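Local coordinates for protein ANGPTL4 C-terminal chain (Homo sapiens, PDB 6U1U) that mediates inactivation of lipoprotein lipase, regulating triglyceride clearance from the blood, and inhibits endothelial cell proliferation and migration, at residues P1-L7 with E19-Q23; T114-L120 with G137-F142. All blocks are in the same frame, centred on the assembly; numbering follows the deposited sequence.

Contact 1. Residues P1-L7 with E19-Q23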
loop_
_atom_site.group_PDB
_atom_site.type_symbol
_atom_site.label_atom_id
_atom_site.label_comp_id
_atom_site.label_asym_id
_atom_site.label_seq_id
_atom_site.Cartn_x
_atom_site.Cartn_y
_atom_site.Cartn_z
ATOM N N PRO A 1 -22.000 -5.175 7.461
ATOM C CA PRO A 1 -21.397 -4.832 6.177
ATOM C C PRO A 1 -20.037 -5.471 6.035
ATOM O O PRO A 1 -19.265 -5.472 6.996
ATOM C CB PRO A 1 -21.254 -3.304 6.238
ATOM C CG PRO A 1 -21.936 -2.886 7.445
ATOM C CD PRO A 1 -22.040 -4.022 8.369
ATOM N N ARG A 2 -19.727 -5.955 4.844
ATOM C CA ARG A 2 -18.462 -6.636 4.624
ATOM C C ARG A 2 -17.310 -5.674 4.413
ATOM O O ARG A 2 -16.153 -6.060 4.597
ATOM C CB ARG A 2 -18.585 -7.558 3.413
ATOM C CG ARG A 2 -19.393 -8.810 3.657
ATOM C CD ARG A 2 -19.631 -9.518 2.317
ATOM N NE ARG A 2 -20.148 -8.556 1.336
ATOM C CZ ARG A 2 -20.082 -8.701 0.012
ATOM N NH1 ARG A 2 -19.522 -9.785 -0.524
ATOM N NH2 ARG A 2 -20.578 -7.755 -0.776
ATOM N N ASP A 3 -17.579 -4.434 4.029
ATOM C CA ASP A 3 -16.510 -3.511 3.685
ATOM C C ASP A 3 -17.132 -2.123 3.539
ATOM O O ASP A 3 -18.346 -1.949 3.696
ATOM C CB ASP A 3 -15.792 -3.949 2.412
ATOM C CG ASP A 3 -16.749 -4.127 1.240
ATOM O OD1 ASP A 3 -17.610 -3.252 1.028
ATOM O OD2 ASP A 3 -16.644 -5.154 0.522
ATOM N N CYS A 4 -16.285 -1.137 3.251
ATOM C CA CYS A 4 -16.755 0.245 3.197
ATOM C C CYS A 4 -17.749 0.473 2.054
ATOM O O CYS A 4 -18.625 1.335 2.172
ATOM C CB CYS A 4 -15.559 1.200 3.066
ATOM S SG CYS A 4 -14.494 1.177 4.561
ATOM N N GLN A 5 -17.628 -0.263 0.945
ATOM C CA GLN A 5 -18.595 -0.072 -0.141
ATOM C C GLN A 5 -19.972 -0.583 0.274
ATOM O O GLN A 5 -20.998 0.032 -0.053
ATOM C CB GLN A 5 -18.090 -0.751 -1.431
ATOM C CG GLN A 5 -19.132 -0.852 -2.573
ATOM C CD GLN A 5 -19.637 0.501 -3.030
ATOM O OE1 GLN A 5 -18.995 1.515 -2.794
ATOM N NE2 GLN A 5 -20.793 0.520 -3.723
ATOM N N GLU A 6 -20.024 -1.677 1.036
ATOM C CA GLU A 6 -21.309 -2.103 1.577
ATOM C C GLU A 6 -21.891 -1.038 2.492
ATOM O O GLU A 6 -23.104 -0.794 2.484
ATOM C CB GLU A 6 -21.165 -3.415 2.335
ATOM C CG GLU A 6 -22.445 -4.196 2.496
ATOM C CD GLU A 6 -22.168 -5.693 2.663
ATOM O OE1 GLU A 6 -21.379 -6.253 1.869
ATOM O OE2 GLU A 6 -22.732 -6.303 3.585
ATOM N N LEU A 7 -21.045 -0.426 3.328
ATOM C CA LEU A 7 -21.537 0.639 4.206
ATOM C C LEU A 7 -22.082 1.801 3.383
ATOM O O LEU A 7 -23.117 2.386 3.725
ATOM C CB LEU A 7 -20.418 1.133 5.104
ATOM C CG LEU A 7 -20.232 0.307 6.363
ATOM C CD1 LEU A 7 -18.888 0.673 7.039
ATOM C CD2 LEU A 7 -21.403 0.591 7.295
ATOM N N GLU A 19 -17.153 -0.326 11.933
ATOM C CA GLU A 19 -17.004 -1.768 12.064
ATOM C C GLU A 19 -17.457 -2.469 10.780
ATOM O O GLU A 19 -18.530 -2.166 10.246
ATOM C CB GLU A 19 -17.833 -2.283 13.252
ATOM C CG GLU A 19 -17.587 -1.541 14.557
ATOM C CD GLU A 19 -18.697 -1.787 15.617
ATOM O OE1 GLU A 19 -19.144 -2.947 15.760
ATOM O OE2 GLU A 19 -19.132 -0.822 16.284
ATOM N N ILE A 20 -16.636 -3.390 10.269
ATOM C CA ILE A 20 -17.010 -4.237 9.142
ATOM C C ILE A 20 -16.706 -5.669 9.538
ATOM O O ILE A 20 -16.053 -5.936 10.556
ATOM C CB ILE A 20 -16.270 -3.897 7.821
ATOM C CG1 ILE A 20 -14.749 -4.040 8.018
ATOM C CG2 ILE A 20 -16.637 -2.482 7.329
ATOM C CD1 ILE A 20 -13.955 -4.141 6.711
ATOM N N GLN A 21 -17.240 -6.600 8.753
ATOM C CA GLN A 21 -16.971 -8.015 8.988
ATOM C C GLN A 21 -16.989 -8.749 7.677
ATOM O O GLN A 21 -18.033 -9.247 7.235
ATOM C CB GLN A 21 -17.965 -8.647 9.959
ATOM C CG GLN A 21 -17.543 -10.081 10.290
ATOM C CD GLN A 21 -18.274 -10.662 11.478
ATOM O OE1 GLN A 21 -19.359 -10.199 11.833
ATOM N NE2 GLN A 21 -17.682 -11.671 12.100
ATOM N N PRO A 22 -15.838 -8.841 7.013
ATOM C CA PRO A 22 -15.742 -9.641 5.794
ATOM C C PRO A 22 -16.093 -11.098 6.037
ATOM O O PRO A 22 -15.967 -11.617 7.147
ATOM C CB PRO A 22 -14.268 -9.497 5.397
ATOM C CG PRO A 22 -13.848 -8.222 6.003
ATOM C CD PRO A 22 -14.591 -8.124 7.320
ATOM N N GLN A 23 -16.542 -11.735 4.960
ATOM C CA GLN A 23 -16.787 -13.167 4.938
ATOM C C GLN A 23 -15.620 -13.913 5.560
ATOM O O GLN A 23 -14.469 -13.719 5.160
ATOM C CB GLN A 23 -16.970 -13.607 3.482
ATOM C CG GLN A 23 -17.316 -15.064 3.292
ATOM C CD GLN A 23 -18.811 -15.283 3.103
ATOM O OE1 GLN A 23 -19.320 -15.248 1.974
ATOM N NE2 GLN A 23 -19.524 -15.514 4.210
#

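Contact 2. Residues T114-L120 with G137-F142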
loop_
_atom_site.group_PDB
_atom_site.type_symbol
_atom_site.label_atom_id
_atom_site.label_comp_id
_atom_site.label_asym_id
_atom_site.label_seq_id
_atom_site.Cartn_x
_atom_site.Cartn_y
_atom_site.Cartn_z
ATOM N N THR A 114 0.436 -16.673 -0.985
ATOM C CA THR A 114 1.181 -16.024 -2.056
ATOM C C THR A 114 2.131 -14.944 -1.541
ATOM O O THR A 114 2.643 -14.161 -2.338
ATOM C CB THR A 114 0.236 -15.385 -3.079
ATOM O OG1 THR A 114 -0.342 -14.187 -2.508
ATOM C CG2 THR A 114 -0.855 -16.329 -3.505
ATOM N N ALA A 115 2.402 -14.901 -0.233
ATOM C CA ALA A 115 3.089 -13.762 0.386
ATOM C C ALA A 115 2.372 -12.455 0.039
ATOM O O ALA A 115 3.017 -11.438 -0.207
ATOM C CB ALA A 115 4.571 -13.665 -0.009
ATOM N N TYR A 116 1.039 -12.504 0.033
ATOM C CA TYR A 116 0.188 -11.340 -0.255
ATOM C C TYR A 116 0.627 -10.636 -1.549
ATOM O O TYR A 116 0.846 -9.421 -1.587
ATOM C CB TYR A 116 0.179 -10.364 0.928
ATOM C CG TYR A 116 -0.377 -10.977 2.207
ATOM C CD1 TYR A 116 -1.731 -11.244 2.332
ATOM C CD2 TYR A 116 0.454 -11.288 3.285
ATOM C CE1 TYR A 116 -2.263 -11.796 3.495
ATOM C CE2 TYR A 116 -0.076 -11.839 4.460
ATOM C CZ TYR A 116 -1.425 -12.088 4.545
ATOM O OH TYR A 116 -1.963 -12.624 5.682
ATOM N N SER A 117 0.751 -11.425 -2.619
ATOM C CA SER A 117 1.213 -10.893 -3.897
ATOM C C SER A 117 0.195 -9.960 -4.530
ATOM O O SER A 117 -1.006 -10.244 -4.552
ATOM C CB SER A 117 1.483 -12.022 -4.890
ATOM O OG SER A 117 2.644 -12.735 -4.478
ATOM N N LEU A 118 0.702 -8.876 -5.096
ATOM C CA LEU A 118 -0.091 -8.026 -5.966
ATOM C C LEU A 118 -0.029 -8.647 -7.344
ATOM O O LEU A 118 1.066 -8.944 -7.849
ATOM C CB LEU A 118 0.463 -6.615 -5.997
ATOM C CG LEU A 118 -0.448 -5.408 -6.081
ATOM C CD1 LEU A 118 -1.596 -5.502 -5.084
ATOM C CD2 LEU A 118 0.441 -4.195 -5.802
ATOM N N GLN A 119 -1.199 -8.923 -7.895
ATOM C CA GLN A 119 -1.345 -9.599 -9.176
ATOM C C GLN A 119 -1.843 -8.577 -10.189
ATOM O O GLN A 119 -2.938 -8.021 -10.027
ATOM C CB GLN A 119 -2.301 -10.776 -9.013
ATOM C CG GLN A 119 -1.714 -11.777 -7.996
ATOM C CD GLN A 119 -2.743 -12.632 -7.293
ATOM O OE1 GLN A 119 -3.957 -12.447 -7.452
ATOM N NE2 GLN A 119 -2.260 -13.567 -6.480
ATOM N N LEU A 120 -0.992 -8.304 -11.163
ATOM C CA LEU A 120 -1.284 -7.266 -12.151
ATOM C C LEU A 120 -1.484 -7.858 -13.545
ATOM O O LEU A 120 -0.729 -8.685 -13.931
ATOM C CB LEU A 120 -0.107 -6.291 -12.155
ATOM C CG LEU A 120 0.267 -5.685 -10.809
ATOM C CD1 LEU A 120 1.467 -4.778 -10.924
ATOM C CD2 LEU A 120 -0.901 -4.916 -10.252
ATOM N N GLY A 137 0.465 -11.651 -17.153
ATOM C CA GLY A 137 0.607 -10.588 -16.163
ATOM C C GLY A 137 1.840 -10.754 -15.292
ATOM O O GLY A 137 2.807 -11.434 -15.631
ATOM N N LEU A 138 1.777 -10.124 -14.126
ATOM C CA LEU A 138 2.915 -10.007 -13.229
ATOM C C LEU A 138 2.409 -10.217 -11.808
ATOM O O LEU A 138 1.367 -9.675 -11.457
ATOM C CB LEU A 138 3.524 -8.603 -13.394
ATOM C CG LEU A 138 4.636 -8.154 -12.453
ATOM C CD1 LEU A 138 5.781 -9.160 -12.446
ATOM C CD2 LEU A 138 5.133 -6.789 -12.906
ATOM N N SER A 139 3.123 -11.012 -11.006
ATOM C CA SER A 139 2.790 -11.223 -9.598
ATOM C C SER A 139 3.985 -10.735 -8.781
ATOM O O SER A 139 5.131 -11.093 -9.085
ATOM C CB SER A 139 2.488 -12.709 -9.361
ATOM O OG SER A 139 2.450 -13.050 -7.992
ATOM N N VAL A 140 3.755 -9.841 -7.821
ATOM C CA VAL A 140 4.838 -9.273 -7.028
ATOM C C VAL A 140 4.549 -9.559 -5.556
ATOM O O VAL A 140 3.576 -9.035 -5.011
ATOM C CB VAL A 140 4.991 -7.756 -7.246
ATOM C CG1 VAL A 140 6.167 -7.233 -6.459
ATOM C CG2 VAL A 140 5.191 -7.416 -8.749
ATOM N N PRO A 141 5.361 -10.348 -4.867
ATOM C CA PRO A 141 5.095 -10.614 -3.443
ATOM C C PRO A 141 5.420 -9.413 -2.573
ATOM O O PRO A 141 6.225 -8.549 -2.917
ATOM C CB PRO A 141 6.036 -11.785 -3.109
ATOM C CG PRO A 141 7.181 -11.601 -4.048
ATOM C CD PRO A 141 6.555 -11.072 -5.356
ATOM N N PHE A 142 4.787 -9.389 -1.402
ATOM C CA PHE A 142 5.163 -8.428 -0.375
ATOM C C PHE A 142 6.433 -8.890 0.328
ATOM O O PHE A 142 6.606 -10.086 0.572
ATOM C CB PHE A 142 4.031 -8.314 0.651
ATOM C CG PHE A 142 4.063 -7.054 1.444
ATOM C CD1 PHE A 142 3.514 -5.887 0.897
ATOM C CD2 PHE A 142 4.622 -7.017 2.724
ATOM C CE1 PHE A 142 3.512 -4.709 1.618
ATOM C CE2 PHE A 142 4.639 -5.839 3.463
ATOM C CZ PHE A 142 4.073 -4.685 2.929
HETATM O O HOH W 1 4.120 -14.210 -6.244
HETATM O O HOH W 2 0.331 -14.673 -7.143
#

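Contact 1. Residues P1-L7 with E19-Q23
The N-terminal arm of the C-terminal fibrinogen-like domain, Pro1 to Asp3, lies against Ile20 and Pro22 where strand 16-20 runs out, just before the arm turns into helix 4-9. One backbone bond joins the two pieces: Gln21 N donates to Pro1 O at 2.9 Å, in the plane of that carbonyl, and Ile20 CA approaches the same oxygen at 3.3 Å in a CA-H...O contact. With CG1 of Ile20 set between backbone N and carbonyl carbon (chi1 59°), CD1 and CG2 both pack against the Arg2-Asp3 backbone: CD1 lies 3.6 Å from Arg2 O, while CG2 rests 3.8 Å from Asp3 CA and meets Leu7 CD1 at 3.9 Å, the two side chains crossing at about a right angle. Ile81 of helix 75-82 and Val30 of strand 28-35 also pack on Ile20, so a branched aliphatic residue suits this buried place. Cut back to an alanine, this position would probably leave Leu7 CD1 without its apolar partner and a gap beside the Asp3 backbone. Pro22, in the loop after the strand, sets the CG of its rigid ring against Arg2 O. Arg2 NE gives an in-plane salt bridge to the syn lone pair of Glu6 OE1 at 2.7 Å, a link between the arm and its helix. Asp3 is the N-cap: its OD1 accepts from Glu6 N at 2.9 Å. Cys4 follows in the first turn of this capped helix and is joined to Cys32 of strand 28-35 by the disulfide expected near the N-terminal end of a fibrinogen C-terminal domain.

Contact 2. Residues T114-L120 with G137-F142
The rings of Tyr116 and Phe142 lead away from the contact, and the two side chains meet only through their CB atoms, 4.4 Å apart: Phe142 meets Trp166 edge-to-face and Tyr60 with planes inclined at about 45°, whereas Tyr116 reaches Glu76 with its hydroxyl. CG of Phe142 stands anti to its backbone N (chi1 -159°), which carries the ring away from segment 114-120, yet its CB still touches Ala115 O and its N donates to that oxygen at 3.0 Å. From here the segments run on as a short antiparallel ladder. Leu118 pairs with Val140 and Leu120 with Leu138, each through two backbone bonds, the shortest being Leu120 N to Leu138 O at 2.7 Å. Leu118 and Leu120, on one face of the sheet with Val140 and Leu138, touch the bound palmitic acid, so aliphatic residues suit that side. The face bearing Gln119 and Ser139 is polar: one water bridges Ser139 OG and Ser117 OG, another Ser139 OG and Gln119 NE2. Ser117 OG also donates to Thr114 O at 2.6 Å, and Thr114 OG1 accepts from Ser117 N in an ST motif. Gly137 ends the ladder with phi 94°, where a CB would collide with Leu120 O.

Overall arrangement
From the N terminus, contact 1 comes first: the chain passes through helix 4-9, enters strand 16-20 and returns beside its own beginning, closing a loop of 11 residues. Much later, after the long strands 87-94 and 100-109, strand 118-120 pairs with 100-109; the chain then makes a 16-residue excursion containing helix 122-127, and contact 2 closes it by adding strand 138-140 on the other side of 118-120. The two loops are in series, neither nested nor crossed. Their centres lie 24 Å apart, yet both reach the same antiparallel sheet: contact 1 fastens the N-terminal arm and the start of helix 4-9 to the end of strand 16-20 and the loop after it, contact 2 extends the sheet beside the palmitic acid.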